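Local coordinates for beta-porphyranase A (PDB 4AW7), which cleaves the red-seaweed polysaccharide porphyran, hydrolysing beta-D-galactose-(1->4)-alpha-L-galactose-6-sulfate linkages to release mostly a sulfated disaccharide, at residues I525-K537 with F547-L559. Residues are numbered along the deposited sequence; the frame is centred on the assembly and turned at random.
Sequences INGTAVSVPDNWK and FFGMIEVPFDIQL. With CA (calcium ion), chain C.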
# COMPACT_ATOMS: atom_id res chain seq x y z
N ILE A 525 9.33 5.89 27.69
CA ILE A 525 8.97 7.11 26.99
C ILE A 525 9.41 8.25 27.94
O ILE A 525 8.83 8.37 29.04
CB ILE A 525 7.45 7.20 26.72
CG1 ILE A 525 6.93 5.94 26.01
CG2 ILE A 525 7.10 8.45 25.96
CD1 ILE A 525 7.55 5.61 24.65
N ASN A 526 10.40 9.02 27.55
CA ASN A 526 10.94 10.06 28.45
C ASN A 526 11.18 9.50 29.85
O ASN A 526 10.88 10.16 30.86
CB ASN A 526 9.98 11.25 28.48
CG ASN A 526 9.83 11.88 27.11
OD1 ASN A 526 10.84 12.05 26.39
ND2 ASN A 526 8.61 12.23 26.72
N GLY A 527 11.75 8.31 29.91
CA GLY A 527 12.12 7.74 31.21
C GLY A 527 11.09 6.91 31.92
O GLY A 527 11.41 6.23 32.90
N THR A 528 9.84 6.95 31.47
CA THR A 528 8.76 6.19 32.07
C THR A 528 8.53 4.88 31.31
O THR A 528 8.21 4.87 30.11
CB THR A 528 7.44 6.99 32.09
OG1 THR A 528 7.65 8.16 32.89
CG2 THR A 528 6.27 6.15 32.64
N ALA A 529 8.70 3.77 32.00
CA ALA A 529 8.48 2.45 31.41
C ALA A 529 7.01 2.27 31.12
O ALA A 529 6.15 2.59 31.93
CB ALA A 529 9.01 1.34 32.36
N VAL A 530 6.72 1.73 29.94
CA VAL A 530 5.38 1.41 29.52
C VAL A 530 5.27 -0.06 29.11
O VAL A 530 6.25 -0.66 28.73
CB VAL A 530 4.93 2.33 28.36
CG1 VAL A 530 4.97 3.79 28.79
CG2 VAL A 530 5.79 2.13 27.10
N SER A 531 4.08 -0.60 29.26
CA SER A 531 3.73 -1.97 28.89
C SER A 531 3.88 -2.23 27.37
O SER A 531 3.43 -1.42 26.57
CB SER A 531 2.27 -2.19 29.32
OG SER A 531 1.84 -3.52 29.20
N VAL A 532 4.57 -3.31 26.99
CA VAL A 532 4.66 -3.74 25.58
C VAL A 532 3.62 -4.84 25.36
O VAL A 532 3.63 -5.87 26.01
CB VAL A 532 6.09 -4.22 25.17
CG1 VAL A 532 6.09 -4.78 23.76
CG2 VAL A 532 7.15 -3.12 25.36
N PRO A 533 2.72 -4.66 24.39
CA PRO A 533 1.75 -5.72 24.12
C PRO A 533 2.36 -7.05 23.66
O PRO A 533 3.42 -7.08 23.02
CB PRO A 533 0.89 -5.12 23.00
CG PRO A 533 1.13 -3.67 23.05
CD PRO A 533 2.53 -3.49 23.54
N ASP A 534 1.64 -8.11 23.93
CA ASP A 534 1.97 -9.44 23.41
C ASP A 534 1.56 -9.65 21.98
O ASP A 534 2.16 -10.45 21.30
CB ASP A 534 1.34 -10.54 24.30
CG ASP A 534 1.76 -10.43 25.76
OD1 ASP A 534 2.96 -10.31 25.99
OD2 ASP A 534 0.88 -10.45 26.66
N ASN A 535 0.58 -8.89 21.52
CA ASN A 535 -0.07 -9.03 20.23
C ASN A 535 0.30 -7.86 19.32
O ASN A 535 0.63 -6.77 19.78
CB ASN A 535 -1.59 -9.06 20.46
CG ASN A 535 -2.37 -9.53 19.24
OD1 ASN A 535 -1.80 -10.13 18.32
ND2 ASN A 535 -3.67 -9.30 19.25
N TRP A 536 0.26 -8.13 18.03
CA TRP A 536 0.50 -7.18 16.96
C TRP A 536 -0.42 -7.53 15.78
O TRP A 536 -1.10 -8.53 15.80
CB TRP A 536 1.97 -7.14 16.51
CG TRP A 536 2.50 -8.46 16.17
CD1 TRP A 536 2.34 -9.13 14.98
CD2 TRP A 536 3.28 -9.32 17.00
NE1 TRP A 536 2.97 -10.35 15.03
CE2 TRP A 536 3.53 -10.50 16.27
CE3 TRP A 536 3.73 -9.24 18.32
CZ2 TRP A 536 4.25 -11.57 16.80
CZ3 TRP A 536 4.48 -10.30 18.83
CH2 TRP A 536 4.73 -11.44 18.07
N LYS A 537 -0.43 -6.67 14.77
CA LYS A 537 -1.31 -6.86 13.64
C LYS A 537 -0.97 -8.15 12.87
O LYS A 537 0.16 -8.32 12.36
CB LYS A 537 -1.21 -5.69 12.68
CG LYS A 537 -1.70 -4.37 13.26
CD LYS A 537 -1.24 -3.22 12.36
CE LYS A 537 -1.36 -1.82 12.96
NZ LYS A 537 -2.78 -1.40 12.97
N PHE A 547 11.66 -12.78 11.94
CA PHE A 547 10.51 -11.92 12.19
C PHE A 547 10.87 -10.53 11.74
O PHE A 547 11.88 -9.97 12.14
CB PHE A 547 10.18 -11.84 13.68
CG PHE A 547 9.02 -10.90 14.01
CD1 PHE A 547 7.75 -11.34 13.90
CD2 PHE A 547 9.26 -9.58 14.33
CE1 PHE A 547 6.68 -10.49 14.17
CE2 PHE A 547 8.18 -8.72 14.63
CZ PHE A 547 6.92 -9.19 14.54
N PHE A 548 10.06 -9.95 10.85
CA PHE A 548 10.19 -8.54 10.49
C PHE A 548 8.82 -7.92 10.56
O PHE A 548 7.95 -8.27 9.77
CB PHE A 548 10.83 -8.34 9.12
CG PHE A 548 11.06 -6.89 8.79
CD1 PHE A 548 11.79 -6.07 9.63
CD2 PHE A 548 10.57 -6.34 7.61
CE1 PHE A 548 11.98 -4.76 9.36
CE2 PHE A 548 10.80 -4.99 7.29
CZ PHE A 548 11.52 -4.21 8.17
N GLY A 549 8.61 -7.08 11.57
CA GLY A 549 7.28 -6.57 11.82
C GLY A 549 7.31 -5.34 12.70
O GLY A 549 8.23 -5.16 13.49
N MET A 550 6.25 -4.53 12.57
CA MET A 550 6.00 -3.39 13.39
C MET A 550 5.02 -3.78 14.49
O MET A 550 3.94 -4.31 14.22
CB MET A 550 5.41 -2.29 12.49
CG MET A 550 5.20 -0.92 13.19
SD MET A 550 3.82 -0.80 14.37
CE MET A 550 2.41 -1.07 13.27
N ILE A 551 5.44 -3.57 15.74
CA ILE A 551 4.64 -3.83 16.93
C ILE A 551 4.27 -2.48 17.51
O ILE A 551 5.16 -1.69 17.85
CB ILE A 551 5.42 -4.71 17.94
CG1 ILE A 551 5.80 -6.06 17.32
CG2 ILE A 551 4.58 -4.93 19.21
CD1 ILE A 551 6.79 -6.88 18.13
N GLU A 552 2.97 -2.22 17.63
CA GLU A 552 2.54 -0.97 18.25
C GLU A 552 2.59 -1.05 19.75
O GLU A 552 2.21 -2.07 20.35
CB GLU A 552 1.09 -0.68 17.91
CG GLU A 552 0.83 -0.45 16.48
CD GLU A 552 -0.68 -0.39 16.20
OE1 GLU A 552 -1.43 -1.43 16.28
OE2 GLU A 552 -1.10 0.76 15.90
N VAL A 553 3.04 0.03 20.36
CA VAL A 553 3.08 0.12 21.83
C VAL A 553 2.29 1.38 22.21
O VAL A 553 2.85 2.47 22.22
CB VAL A 553 4.52 0.19 22.32
CG1 VAL A 553 4.55 0.29 23.85
CG2 VAL A 553 5.33 -0.99 21.80
N PRO A 554 0.97 1.21 22.46
CA PRO A 554 0.20 2.39 22.91
C PRO A 554 0.61 2.85 24.27
O PRO A 554 1.02 2.06 25.10
CB PRO A 554 -1.24 1.90 22.92
CG PRO A 554 -1.26 0.51 22.47
CD PRO A 554 0.12 0.02 22.28
N PHE A 555 0.54 4.15 24.52
CA PHE A 555 0.85 4.65 25.85
C PHE A 555 0.12 5.97 26.06
O PHE A 555 -0.41 6.56 25.13
CB PHE A 555 2.37 4.78 26.04
CG PHE A 555 3.03 5.74 25.10
CD1 PHE A 555 3.05 7.10 25.35
CD2 PHE A 555 3.60 5.30 23.90
CE1 PHE A 555 3.63 7.98 24.48
CE2 PHE A 555 4.18 6.18 23.04
CZ PHE A 555 4.20 7.53 23.30
N ASP A 556 0.12 6.44 27.29
CA ASP A 556 -0.59 7.68 27.63
C ASP A 556 0.10 8.88 26.97
O ASP A 556 1.28 9.16 27.19
CB ASP A 556 -0.63 7.83 29.15
CG ASP A 556 -1.66 8.84 29.62
OD1 ASP A 556 -1.91 9.81 28.92
OD2 ASP A 556 -2.19 8.62 30.76
N ILE A 557 -0.66 9.61 26.17
CA ILE A 557 -0.13 10.82 25.50
C ILE A 557 0.46 11.81 26.46
O ILE A 557 1.34 12.59 26.11
CB ILE A 557 -1.25 11.51 24.67
CG1 ILE A 557 -0.65 12.54 23.70
CG2 ILE A 557 -2.36 12.11 25.58
CD1 ILE A 557 -1.73 13.16 22.75
N GLN A 558 -0.02 11.78 27.70
CA GLN A 558 0.43 12.68 28.72
C GLN A 558 1.92 12.50 29.07
O GLN A 558 2.55 13.40 29.62
CB GLN A 558 -0.53 12.63 29.95
CG GLN A 558 -2.08 12.92 29.62
CD GLN A 558 -2.31 14.29 29.00
OE1 GLN A 558 -1.50 15.19 29.17
NE2 GLN A 558 -3.44 14.46 28.25
N LEU A 559 2.52 11.37 28.68
CA LEU A 559 3.96 11.17 28.83
C LEU A 559 4.79 11.98 27.85
O LEU A 559 5.99 12.15 28.03
CB LEU A 559 4.34 9.69 28.67
CG LEU A 559 3.78 8.75 29.75
CD1 LEU A 559 4.11 7.29 29.41
CD2 LEU A 559 4.30 9.12 31.14
CA CA C . -1.97 -10.85 16.03
O HOH W 1 1.18 -0.75 25.13
O HOH W 2 0.54 -4.07 19.37
O HOH W 3 0.34 -11.21 16.65
O HOH W 4 1.29 -4.41 14.43
O HOH W 5 -2.73 1.17 14.14
O HOH W 6 -3.03 -12.80 14.98
O HOH W 7 -1.84 -12.83 17.59
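Ile525 and Phe555 meet with the aliphatic chain laid over the ring: CG1 stands 3.8 Å above the centre of the Phe555 ring, 4° off its normal, in a CH-pi contact. Phe555 CG sits between its own backbone N and carbonyl carbon (chi1 62°), which turns the ring's face to Ile525; its CB touches Val530 CG1. Trimming this ring to an alanine's methyl is likely to open a gap beneath Ile525, whose CG1, CG2 and CD1 would lose the surface they lie on. Alongside, the Leu559 and Val530 side chains run past each other in opposite directions, CD1 against CG1, while Asn526 ND2 donates to Leu559 O, 2.9 Å away in the plane of the Asn526 amide.

At the far end the Phe547 edge meets the Trp536 face, centroids 5.2 Å apart and planes at 66°; Ile551 CD1 packs obliquely against the same indole. Trp536 O and Asn535 OD1 bind the calcium, with Asp381 and Gly538 also ligands, and Trp536 NE1 donates to Tyr539 O. Water 4 joins Lys537 N to Met550 O.

Between these ends water 1 bridges the carbonyls of Ser531 and Pro554, and water 2 those of Asn535 and Glu552. The contact exemplifies how sandwich sheets join through side chains and waters, without direct backbone hydrogen bonds: strand 528-530 is an outer strand of one, strand 546-555 borders the other beside strand 503-514, and helix 245-262 packs against Trp536, Lys537 and Met550.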